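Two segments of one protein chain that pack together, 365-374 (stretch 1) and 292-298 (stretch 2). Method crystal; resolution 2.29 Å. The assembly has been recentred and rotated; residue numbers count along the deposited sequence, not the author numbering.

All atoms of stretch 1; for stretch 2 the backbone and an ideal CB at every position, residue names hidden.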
# COMPACT_ATOMS: atom_id res chain seq x y z
N ALA A 365 -2.59 1.01 -14.57
CA ALA A 365 -2.44 0.42 -13.24
C ALA A 365 -2.61 -1.10 -13.29
O ALA A 365 -1.91 -1.83 -12.58
CB ALA A 365 -3.43 1.05 -12.27
N ARG A 366 -3.54 -1.59 -14.12
CA ARG A 366 -3.71 -3.03 -14.27
C ARG A 366 -2.48 -3.66 -14.92
O ARG A 366 -2.02 -4.72 -14.48
CB ARG A 366 -4.95 -3.33 -15.11
CG ARG A 366 -6.25 -2.78 -14.55
CD ARG A 366 -6.70 -3.59 -13.34
NE ARG A 366 -6.83 -5.01 -13.65
CZ ARG A 366 -7.47 -5.88 -12.89
NH1 ARG A 366 -8.05 -5.48 -11.76
NH2 ARG A 366 -7.54 -7.16 -13.25
N LEU A 367 -1.94 -3.02 -15.96
CA LEU A 367 -0.81 -3.59 -16.68
C LEU A 367 0.45 -3.64 -15.82
O LEU A 367 1.27 -4.54 -15.98
CB LEU A 367 -0.56 -2.80 -17.96
CG LEU A 367 -1.61 -2.98 -19.05
CD1 LEU A 367 -1.70 -1.74 -19.94
CD2 LEU A 367 -1.32 -4.22 -19.88
N TRP A 368 0.62 -2.68 -14.90
CA TRP A 368 1.79 -2.70 -14.04
C TRP A 368 1.73 -3.86 -13.05
O TRP A 368 2.75 -4.52 -12.81
CB TRP A 368 1.92 -1.37 -13.29
CG TRP A 368 3.09 -1.35 -12.35
CD1 TRP A 368 3.08 -1.62 -11.01
CD2 TRP A 368 4.46 -1.08 -12.70
NE1 TRP A 368 4.35 -1.51 -10.50
CE2 TRP A 368 5.22 -1.18 -11.51
CE3 TRP A 368 5.11 -0.74 -13.89
CZ2 TRP A 368 6.59 -0.96 -11.48
CZ3 TRP A 368 6.48 -0.53 -13.86
CH2 TRP A 368 7.20 -0.64 -12.66
N GLY A 369 0.56 -4.10 -12.46
CA GLY A 369 0.44 -5.22 -11.53
C GLY A 369 0.68 -6.56 -12.20
O GLY A 369 1.35 -7.43 -11.63
N ALA A 370 0.15 -6.74 -13.41
CA ALA A 370 0.36 -7.99 -14.13
C ALA A 370 1.82 -8.17 -14.53
O ALA A 370 2.36 -9.27 -14.45
CB ALA A 370 -0.54 -8.05 -15.36
N ARG A 371 2.46 -7.08 -14.97
CA ARG A 371 3.88 -7.15 -15.30
C ARG A 371 4.73 -7.45 -14.07
O ARG A 371 5.66 -8.26 -14.12
CB ARG A 371 4.32 -5.85 -15.96
CG ARG A 371 5.83 -5.66 -16.05
CD ARG A 371 6.19 -4.22 -16.39
NE ARG A 371 7.29 -3.72 -15.58
CZ ARG A 371 8.54 -3.60 -16.01
NH1 ARG A 371 8.85 -3.93 -17.25
NH2 ARG A 371 9.48 -3.13 -15.19
N GLN A 372 4.42 -6.79 -12.95
CA GLN A 372 5.20 -7.00 -11.73
C GLN A 372 5.04 -8.42 -11.21
O GLN A 372 6.02 -9.04 -10.77
CB GLN A 372 4.80 -5.98 -10.67
CG GLN A 372 5.53 -4.65 -10.76
CD GLN A 372 6.99 -4.80 -11.18
OE1 GLN A 372 7.84 -5.16 -10.37
NE2 GLN A 372 7.28 -4.51 -12.44
N ALA A 373 3.83 -8.97 -11.26
CA ALA A 373 3.58 -10.30 -10.72
C ALA A 373 4.19 -11.41 -11.56
O ALA A 373 4.24 -12.55 -11.10
CB ALA A 373 2.08 -10.54 -10.57
N ALA A 374 4.66 -11.10 -12.78
CA ALA A 374 5.24 -12.13 -13.63
C ALA A 374 6.57 -12.64 -13.09
O ALA A 374 7.01 -13.73 -13.48
CB ALA A 374 5.42 -11.60 -15.05
N UNK A 292 -1.09 -1.72 -2.85
CA UNK A 292 -1.93 -1.00 -3.80
C UNK A 292 -1.54 -1.29 -5.24
O UNK A 292 -2.38 -1.20 -6.14
CB UNK A 292 -1.85 0.51 -3.54
N UNK A 293 -0.27 -1.65 -5.48
CA UNK A 293 0.14 -2.04 -6.82
C UNK A 293 -0.50 -3.36 -7.22
O UNK A 293 -0.95 -3.52 -8.37
CB UNK A 293 1.66 -2.14 -6.90
N UNK A 294 -0.56 -4.32 -6.30
CA UNK A 294 -1.29 -5.56 -6.56
C UNK A 294 -2.79 -5.33 -6.68
O UNK A 294 -3.47 -6.12 -7.35
CB UNK A 294 -1.01 -6.58 -5.45
N UNK A 295 -3.32 -4.27 -6.06
CA UNK A 295 -4.74 -3.97 -6.19
C UNK A 295 -5.14 -3.64 -7.62
O UNK A 295 -6.29 -3.86 -8.02
CB UNK A 295 -5.11 -2.80 -5.27
N UNK A 296 -4.21 -3.10 -8.42
CA UNK A 296 -4.45 -2.86 -9.82
C UNK A 296 -5.23 -1.61 -10.17
O UNK A 296 -5.49 -1.37 -11.36
CB UNK A 296 -5.19 -4.07 -10.40
N UNK A 297 -5.61 -0.79 -9.19
CA UNK A 297 -6.34 0.44 -9.45
C UNK A 297 -5.40 1.64 -9.48
O UNK A 297 -4.27 1.56 -8.99
CB UNK A 297 -7.43 0.65 -8.39
N UNK A 298 -5.82 2.76 -10.07
CA UNK A 298 -5.00 3.98 -10.01
C UNK A 298 -4.67 4.34 -8.57
O UNK A 298 -5.49 4.20 -7.67
CB UNK A 298 -5.72 5.15 -10.69

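Position 292 lies in a helix, and its ideal CB finds nothing of stretch 1 within 5.5 Å. Stretch 1 sets no preference here, and many helix-compatible residues would do. The residue is A292, which makes no contact with stretch 1.

At 293 the CA-to-CB bond points sideways, and the ideal CB stands 4.4 Å from W368 CD1. Beyond it lies the indole nitrogen of W368, a donor that meets no acceptor within stretch 1. A side chain long enough to travel along the ring and end in an acceptor would suit, so glutamine or glutamate are natural candidates; an apolar chain could still pack but could not answer it from this position. The residue is Q293. With chi1 m and chi2 t it extends to the indole, and W368 NE1 donates a hydrogen bond to Q293 OE1 at 2.7 Å, the acceptor lying near the plane of the ring. The backbone also packs closely here: G369 CA is 3.8 Å from Q293 O. A CB on G369 would lie only 3.0 Å from Q293 O, so the absence of a side chain lets the helices approach.

At 294 the CA-to-CB bond points away, so a small residue would leave the space beside G369, Q372 and A373 unfilled from this position. A long or broad side chain that turns back could cover it. The residue is W294, with chi1 m, whose six-membered ring swings back to the helix. W294 CZ3 lies 3.8 Å from A373 CB, an apolar contact, and 3.6 Å from both Q372 CB and G369 O, the latter at the ring edge.

Position 295 also points away, and its ideal CB meets nothing, so small or larger side chains would do as far as stretch 1 is concerned. The residue is A295; A295 O lies 3.0 Å from the oxygen of a water that accepts from R366 NH1.

At 296 phi is 81°, which by itself favours glycine, and an ideal CB would sit a tight 3.3 Å from R366 CD. The residue is G296. G296 O lies 3.3 Å from A365 CB and 3.2 Å from R366 CD.

Position 297 points away, yet a flexible polar chain could return toward R366. Glutamine or glutamate would serve. The residue is Q297; Q297 OE1 lies 2.4 Å from the oxygen of the same water, a short approach, and where its protons go is left open.

At 298 phi is -54°, compatible with proline, and the ideal CB is 5.0 Å from A365 CB, so a modest apolar group fits. The residue is P298; P298 CD lies 4.3 Å from A365 CB.

Stretch 2, residues 292-298: AQWAGQP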
# COMPACT_ATOMS: atom_id res chain seq x y z
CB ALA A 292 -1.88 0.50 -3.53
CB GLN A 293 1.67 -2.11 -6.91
CG GLN A 293 2.36 -0.75 -6.78
CD GLN A 293 3.88 -0.84 -6.78
OE1 GLN A 293 4.50 -1.19 -7.79
NE2 GLN A 293 4.49 -0.53 -5.64
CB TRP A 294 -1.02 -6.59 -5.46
CG TRP A 294 0.44 -6.92 -5.24
CD1 TRP A 294 1.08 -7.01 -4.03
CD2 TRP A 294 1.44 -7.20 -6.24
NE1 TRP A 294 2.40 -7.33 -4.22
CE2 TRP A 294 2.65 -7.45 -5.56
CE3 TRP A 294 1.42 -7.26 -7.64
CZ2 TRP A 294 3.83 -7.76 -6.24
CZ3 TRP A 294 2.59 -7.57 -8.30
CH2 TRP A 294 3.78 -7.81 -7.60
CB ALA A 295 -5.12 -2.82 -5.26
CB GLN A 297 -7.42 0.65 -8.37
CG GLN A 297 -8.30 -0.56 -8.13
CD GLN A 297 -9.34 -0.74 -9.22
OE1 GLN A 297 -9.04 -1.25 -10.30
NE2 GLN A 297 -10.57 -0.33 -8.94
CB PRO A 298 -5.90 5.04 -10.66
CG PRO A 298 -6.74 4.27 -11.60
CD PRO A 298 -7.00 2.94 -10.94
O HOH W 1 -8.07 -3.47 -10.40
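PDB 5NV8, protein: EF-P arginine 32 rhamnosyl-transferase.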